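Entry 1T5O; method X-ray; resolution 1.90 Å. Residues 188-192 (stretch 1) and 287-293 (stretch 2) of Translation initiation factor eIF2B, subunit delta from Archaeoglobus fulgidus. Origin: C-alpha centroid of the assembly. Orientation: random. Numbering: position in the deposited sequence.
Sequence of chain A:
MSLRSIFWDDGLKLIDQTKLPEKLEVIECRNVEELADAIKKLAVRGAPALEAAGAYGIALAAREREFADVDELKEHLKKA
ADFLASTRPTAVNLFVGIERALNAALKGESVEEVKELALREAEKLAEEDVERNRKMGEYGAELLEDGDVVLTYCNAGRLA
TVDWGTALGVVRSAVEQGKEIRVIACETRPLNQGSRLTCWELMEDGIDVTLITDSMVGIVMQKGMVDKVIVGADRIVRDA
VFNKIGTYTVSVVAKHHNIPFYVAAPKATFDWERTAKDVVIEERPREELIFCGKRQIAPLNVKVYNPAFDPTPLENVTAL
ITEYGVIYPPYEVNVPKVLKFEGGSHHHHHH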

# COMPACT_ATOMS: atom_id res chain seq x y z
N THR A 188 -3.13 4.11 -3.77
CA THR A 188 -4.24 4.14 -2.81
C THR A 188 -4.89 2.78 -2.53
O THR A 188 -5.99 2.49 -3.00
CB THR A 188 -5.34 5.17 -3.26
OG1 THR A 188 -4.71 6.43 -3.58
CG2 THR A 188 -6.38 5.40 -2.13
N ARG A 189 -4.22 1.95 -1.75
CA ARG A 189 -4.76 0.64 -1.38
C ARG A 189 -5.95 0.83 -0.41
O ARG A 189 -6.08 1.87 0.18
CB ARG A 189 -3.66 -0.20 -0.74
CG ARG A 189 -2.58 -0.61 -1.76
CD ARG A 189 -3.14 -1.65 -2.68
NE ARG A 189 -3.40 -2.89 -1.94
CZ ARG A 189 -4.18 -3.87 -2.37
NH1 ARG A 189 -4.81 -3.77 -3.54
NH2 ARG A 189 -4.34 -4.96 -1.63
N PRO A 190 -6.83 -0.18 -0.27
CA PRO A 190 -6.80 -1.47 -0.97
C PRO A 190 -7.66 -1.51 -2.26
O PRO A 190 -7.70 -2.53 -2.93
CB PRO A 190 -7.34 -2.43 0.08
CG PRO A 190 -8.44 -1.62 0.68
CD PRO A 190 -7.77 -0.24 0.87
N LEU A 191 -8.33 -0.41 -2.60
CA LEU A 191 -9.18 -0.38 -3.80
C LEU A 191 -8.53 0.24 -5.02
O LEU A 191 -9.13 0.23 -6.10
CB LEU A 191 -10.50 0.34 -3.50
CG LEU A 191 -11.76 -0.53 -3.49
CD1 LEU A 191 -11.47 -1.91 -2.91
CD2 LEU A 191 -12.88 0.17 -2.72
N ASN A 192 -7.33 0.79 -4.85
CA ASN A 192 -6.56 1.40 -5.94
C ASN A 192 -7.22 2.51 -6.74
O ASN A 192 -7.11 2.55 -7.99
CB ASN A 192 -6.09 0.33 -6.92
CG ASN A 192 -4.99 -0.52 -6.35
OD1 ASN A 192 -5.22 -1.32 -5.41
ND2 ASN A 192 -3.78 -0.35 -6.88
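Stretch 2 (287-293) EELIFCG

Two segments distant in sequence can pack closely without a direct hydrogen bond between them, through van der Waals contact and a bridging water; these stretches of the eIF2B delta-subunit protein illustrate the point. Stretch 1 has no regular secondary structure. A cis peptide bond precedes Pro190, and the chain folds back on itself so that Asn192 N makes a weak hydrogen bond to Thr188 O (2.8 Å). Stretch 2 starts as a weakly bonded helix, in which Glu287 O accepts from both Ile290 N (3.1 Å) and Phe291 N (3.2 Å), and then extends into a short strand at Phe291 and Cys292. The backbones come nearest where Pro190 CA lies 6.0 Å from Glu288 CA.

At that point Pro190 and Glu288 direct their CA-to-CB bonds toward the opposing stretch. The proline ring rests on the helical segment, its CB 3.6 Å from Glu288 O and 3.8 Å from Leu289 CD2, while its CG approaches Glu288 OE1 at 3.6 Å. The extended Glu288 side chain, with chi2 in the t well, also reaches Leu191, whose CD1 lies 3.5 Å from Glu288 CD. Here the carboxylate is packed against carbon atoms, and its OE1 finds a hydrogen-bonding partner elsewhere in the structure.

Arg189 adds a water-mediated polar link. Its CA-to-CB bond points sideways, but three successive m rotamers bring the guanidinium nearer to stretch 2. Within its own stretch, Arg189 NH1 donates to Asn192 OD1 (3.1 Å), helping to hold the group in place. Arg189 NH1 also lies 3.8 Å from Cys292 SG. Arg189 NH2 is 3.9 Å from Glu288 O, too far for a direct bond, and a water closes the gap: it accepts from Arg189 NH2 (2.7 Å) and donates to Glu288 O and Phe291 O (2.8 Å each), linking the arginine to two backbone carbonyls.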

# COMPACT_ATOMS: atom_id res chain seq x y z
N GLU A 287 -12.31 -8.80 2.50
CA GLU A 287 -11.78 -9.44 1.29
C GLU A 287 -10.94 -8.51 0.42
O GLU A 287 -10.19 -8.98 -0.43
CB GLU A 287 -12.90 -10.10 0.46
CG GLU A 287 -13.70 -9.19 -0.46
CD GLU A 287 -14.30 -9.97 -1.64
OE1 GLU A 287 -15.47 -9.69 -2.02
OE2 GLU A 287 -13.59 -10.84 -2.21
N GLU A 288 -11.07 -7.20 0.64
CA GLU A 288 -10.31 -6.23 -0.13
C GLU A 288 -8.81 -6.37 0.14
O GLU A 288 -8.00 -5.85 -0.61
CB GLU A 288 -10.78 -4.79 0.21
CG GLU A 288 -12.23 -4.51 -0.20
CD GLU A 288 -12.70 -3.10 0.14
OE1 GLU A 288 -11.98 -2.35 0.85
OE2 GLU A 288 -13.80 -2.73 -0.32
N LEU A 289 -8.45 -7.06 1.23
CA LEU A 289 -7.03 -7.29 1.56
C LEU A 289 -6.58 -8.73 1.30
O LEU A 289 -5.39 -9.03 1.35
CB LEU A 289 -6.77 -7.01 3.04
CG LEU A 289 -6.56 -5.60 3.61
CD1 LEU A 289 -5.20 -5.10 3.23
CD2 LEU A 289 -7.64 -4.68 3.13
N ILE A 290 -7.54 -9.61 1.05
CA ILE A 290 -7.26 -11.04 0.89
C ILE A 290 -7.10 -11.48 -0.56
O ILE A 290 -6.36 -12.41 -0.86
CB ILE A 290 -8.38 -11.86 1.63
CG1 ILE A 290 -8.27 -11.59 3.14
CG2 ILE A 290 -8.24 -13.38 1.37
CD1 ILE A 290 -9.38 -12.20 3.99
N PHE A 291 -7.78 -10.79 -1.46
CA PHE A 291 -7.74 -11.09 -2.88
C PHE A 291 -7.43 -9.82 -3.64
O PHE A 291 -7.76 -8.72 -3.19
CB PHE A 291 -9.11 -11.61 -3.33
CG PHE A 291 -9.34 -13.06 -3.07
CD1 PHE A 291 -8.84 -14.02 -3.95
CD2 PHE A 291 -10.03 -13.48 -1.94
CE1 PHE A 291 -9.02 -15.38 -3.70
CE2 PHE A 291 -10.22 -14.84 -1.67
CZ PHE A 291 -9.71 -15.79 -2.56
N CYS A 292 -6.77 -9.97 -4.79
CA CYS A 292 -6.48 -8.83 -5.66
C CYS A 292 -6.77 -9.35 -7.05
O CYS A 292 -5.98 -10.10 -7.62
CB CYS A 292 -5.03 -8.38 -5.57
SG CYS A 292 -4.94 -6.66 -6.06
N GLY A 293 -7.90 -8.91 -7.60
CA GLY A 293 -8.31 -9.44 -8.89
C GLY A 293 -8.85 -10.73 -8.33
O GLY A 293 -9.69 -10.69 -7.42
O HOH W 1 -6.42 -6.26 -2.83